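Metallo-beta-lactamase family protein (Staphylococcus aureus, PDB 3R2U) binds iron(III) and is probably a hydrolase of the metallo-beta-lactamase superfamily, with a rhodanese-like region in its sequence. Local coordinates at residues I339-Y345 and I363-P369. Numbering follows the deposited sequence.
Sequences INLIGDY and IAGYQLP
Ile363 lays its CD1 methyl against two residues of the neighbouring strand. Ile363 CD1 lies 3.9 Å from both Ile339 CG2 and Leu341 CG. The Leu341 and Ile363 side chains meet at about a right angle, under helix 345-356. Strands 339-342 and 363-367 run parallel, and that helix links them in a beta-alpha-beta unit. Four backbone hydrogen bonds join the two segments. Ala364 N to Ile339 O is the shortest, at 2.8 Å. Leu341 donates to Gly365 O and accepts from Gln367 N, and Gly343 N reaches Gln367 O beyond the end of strand 339-342. Gly365 takes extended backbone angles (phi 164°) that glycine readily adopts because it lacks a CB.

Tyr366 has CG between its backbone N and carbonyl carbon, chi1 75°, which stands the ring off the helix-covered side of the sheet, with CD2 3.5 Å from Gly343 O. Tyr366 OH meets the edge of the Tyr345 ring, near that ring's plane, 3.5 Å from CD2 of Tyr345. The two ring planes are 81° apart. The same OH is hydrogen-bonded to Asp67 of the second subunit. On the other side of the sheet, Ile342 CG2 packs on Pro369, 4.0 Å from its CB. Asn340 lies on this side too; its ND2 is hydrogen-bonded to Asn294 O and its OD1 to Arg297 NH1. Asp344 N-caps the helix by bonding Leu347 N through OD2.

Ile339, Leu341 and Ile363 thus make an apolar contact beneath the helix, the other side mixes Ile342-Pro369 packing with the bonded amide of Asn340, and the hydroxyl of Tyr366 links strand 363-367 to the second subunit.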
# COMPACT_ATOMS: atom_id res chain seq x y z
N ILE A 339 21.42 -9.56 14.35
CA ILE A 339 20.82 -8.54 15.19
C ILE A 339 19.31 -8.66 15.29
O ILE A 339 18.67 -9.12 14.34
CB ILE A 339 21.20 -7.18 14.55
CG1 ILE A 339 22.70 -6.95 14.76
CG2 ILE A 339 20.36 -6.03 15.07
CD1 ILE A 339 23.31 -5.90 13.87
N ASN A 340 18.74 -8.32 16.45
CA ASN A 340 17.28 -8.25 16.61
C ASN A 340 16.82 -6.80 16.56
O ASN A 340 17.57 -5.88 16.92
CB ASN A 340 16.83 -8.81 17.96
CG ASN A 340 16.92 -10.31 18.06
OD1 ASN A 340 17.00 -11.02 17.06
ND2 ASN A 340 16.86 -10.81 19.27
N LEU A 341 15.59 -6.60 16.12
CA LEU A 341 14.97 -5.31 16.09
C LEU A 341 13.72 -5.34 16.96
O LEU A 341 13.07 -6.38 17.09
CB LEU A 341 14.58 -4.93 14.67
CG LEU A 341 15.70 -4.82 13.67
CD1 LEU A 341 15.13 -4.48 12.26
CD2 LEU A 341 16.75 -3.77 14.17
N ILE A 342 13.42 -4.20 17.58
CA ILE A 342 12.23 -4.05 18.40
C ILE A 342 11.27 -3.10 17.69
O ILE A 342 11.62 -1.97 17.32
CB ILE A 342 12.53 -3.57 19.82
CG1 ILE A 342 13.29 -4.66 20.59
CG2 ILE A 342 11.21 -3.19 20.57
CD1 ILE A 342 13.67 -4.30 21.94
N GLY A 343 10.06 -3.58 17.46
CA GLY A 343 9.02 -2.78 16.81
C GLY A 343 7.92 -3.67 16.30
O GLY A 343 7.98 -4.89 16.47
N ASP A 344 6.91 -3.08 15.68
CA ASP A 344 5.83 -3.88 15.09
C ASP A 344 6.32 -4.47 13.76
O ASP A 344 7.26 -3.95 13.14
CB ASP A 344 4.55 -3.05 14.94
CG ASP A 344 4.69 -1.92 13.94
OD1 ASP A 344 4.81 -0.76 14.39
OD2 ASP A 344 4.75 -2.18 12.72
N TYR A 345 5.67 -5.55 13.33
CA TYR A 345 6.04 -6.29 12.13
C TYR A 345 6.39 -5.43 10.92
O TYR A 345 7.41 -5.66 10.27
CB TYR A 345 4.92 -7.27 11.73
CG TYR A 345 5.29 -8.17 10.56
CD1 TYR A 345 5.11 -7.76 9.24
CD2 TYR A 345 5.84 -9.44 10.79
CE1 TYR A 345 5.46 -8.60 8.16
CE2 TYR A 345 6.20 -10.27 9.74
CZ TYR A 345 6.01 -9.85 8.43
OH TYR A 345 6.37 -10.69 7.41
N ILE A 363 19.45 -9.57 9.89
CA ILE A 363 18.47 -9.37 10.97
C ILE A 363 17.91 -10.75 11.25
O ILE A 363 17.47 -11.46 10.33
CB ILE A 363 17.36 -8.42 10.57
CG1 ILE A 363 17.92 -7.02 10.35
CG2 ILE A 363 16.27 -8.35 11.65
CD1 ILE A 363 18.58 -6.40 11.59
N ALA A 364 17.98 -11.15 12.50
CA ALA A 364 17.56 -12.49 12.91
C ALA A 364 16.10 -12.60 13.33
O ALA A 364 15.52 -13.67 13.29
CB ALA A 364 18.46 -13.01 14.02
N GLY A 365 15.50 -11.49 13.71
CA GLY A 365 14.11 -11.53 14.14
C GLY A 365 13.75 -10.28 14.89
O GLY A 365 14.55 -9.36 14.95
N TYR A 366 12.54 -10.22 15.43
CA TYR A 366 12.10 -9.04 16.13
C TYR A 366 11.31 -9.40 17.39
O TYR A 366 10.89 -10.54 17.57
CB TYR A 366 11.25 -8.14 15.23
CG TYR A 366 9.82 -8.64 14.97
CD1 TYR A 366 9.55 -9.51 13.93
CD2 TYR A 366 8.76 -8.23 15.77
CE1 TYR A 366 8.26 -9.99 13.70
CE2 TYR A 366 7.47 -8.69 15.54
CZ TYR A 366 7.24 -9.58 14.51
OH TYR A 366 5.98 -10.04 14.28
N GLN A 367 11.20 -8.41 18.28
CA GLN A 367 10.35 -8.52 19.46
C GLN A 367 9.48 -7.27 19.48
O GLN A 367 9.90 -6.19 19.07
CB GLN A 367 11.13 -8.62 20.76
CG GLN A 367 11.89 -9.94 20.99
CD GLN A 367 13.37 -9.83 20.74
OE1 GLN A 367 14.01 -10.76 20.19
NE2 GLN A 367 13.96 -8.72 21.15
N LEU A 368 8.24 -7.42 19.90
CA LEU A 368 7.36 -6.26 20.02
C LEU A 368 7.83 -5.44 21.22
O LEU A 368 8.44 -5.98 22.13
CB LEU A 368 5.91 -6.70 20.26
CG LEU A 368 5.24 -7.52 19.17
CD1 LEU A 368 3.92 -8.15 19.74
CD2 LEU A 368 5.02 -6.68 17.96
N PRO A 369 7.59 -4.13 21.18
CA PRO A 369 7.94 -3.28 22.30
C PRO A 369 7.08 -3.64 23.51
O PRO A 369 5.94 -4.03 23.34
CB PRO A 369 7.60 -1.87 21.82
CG PRO A 369 6.81 -2.02 20.55
CD PRO A 369 7.05 -3.38 20.02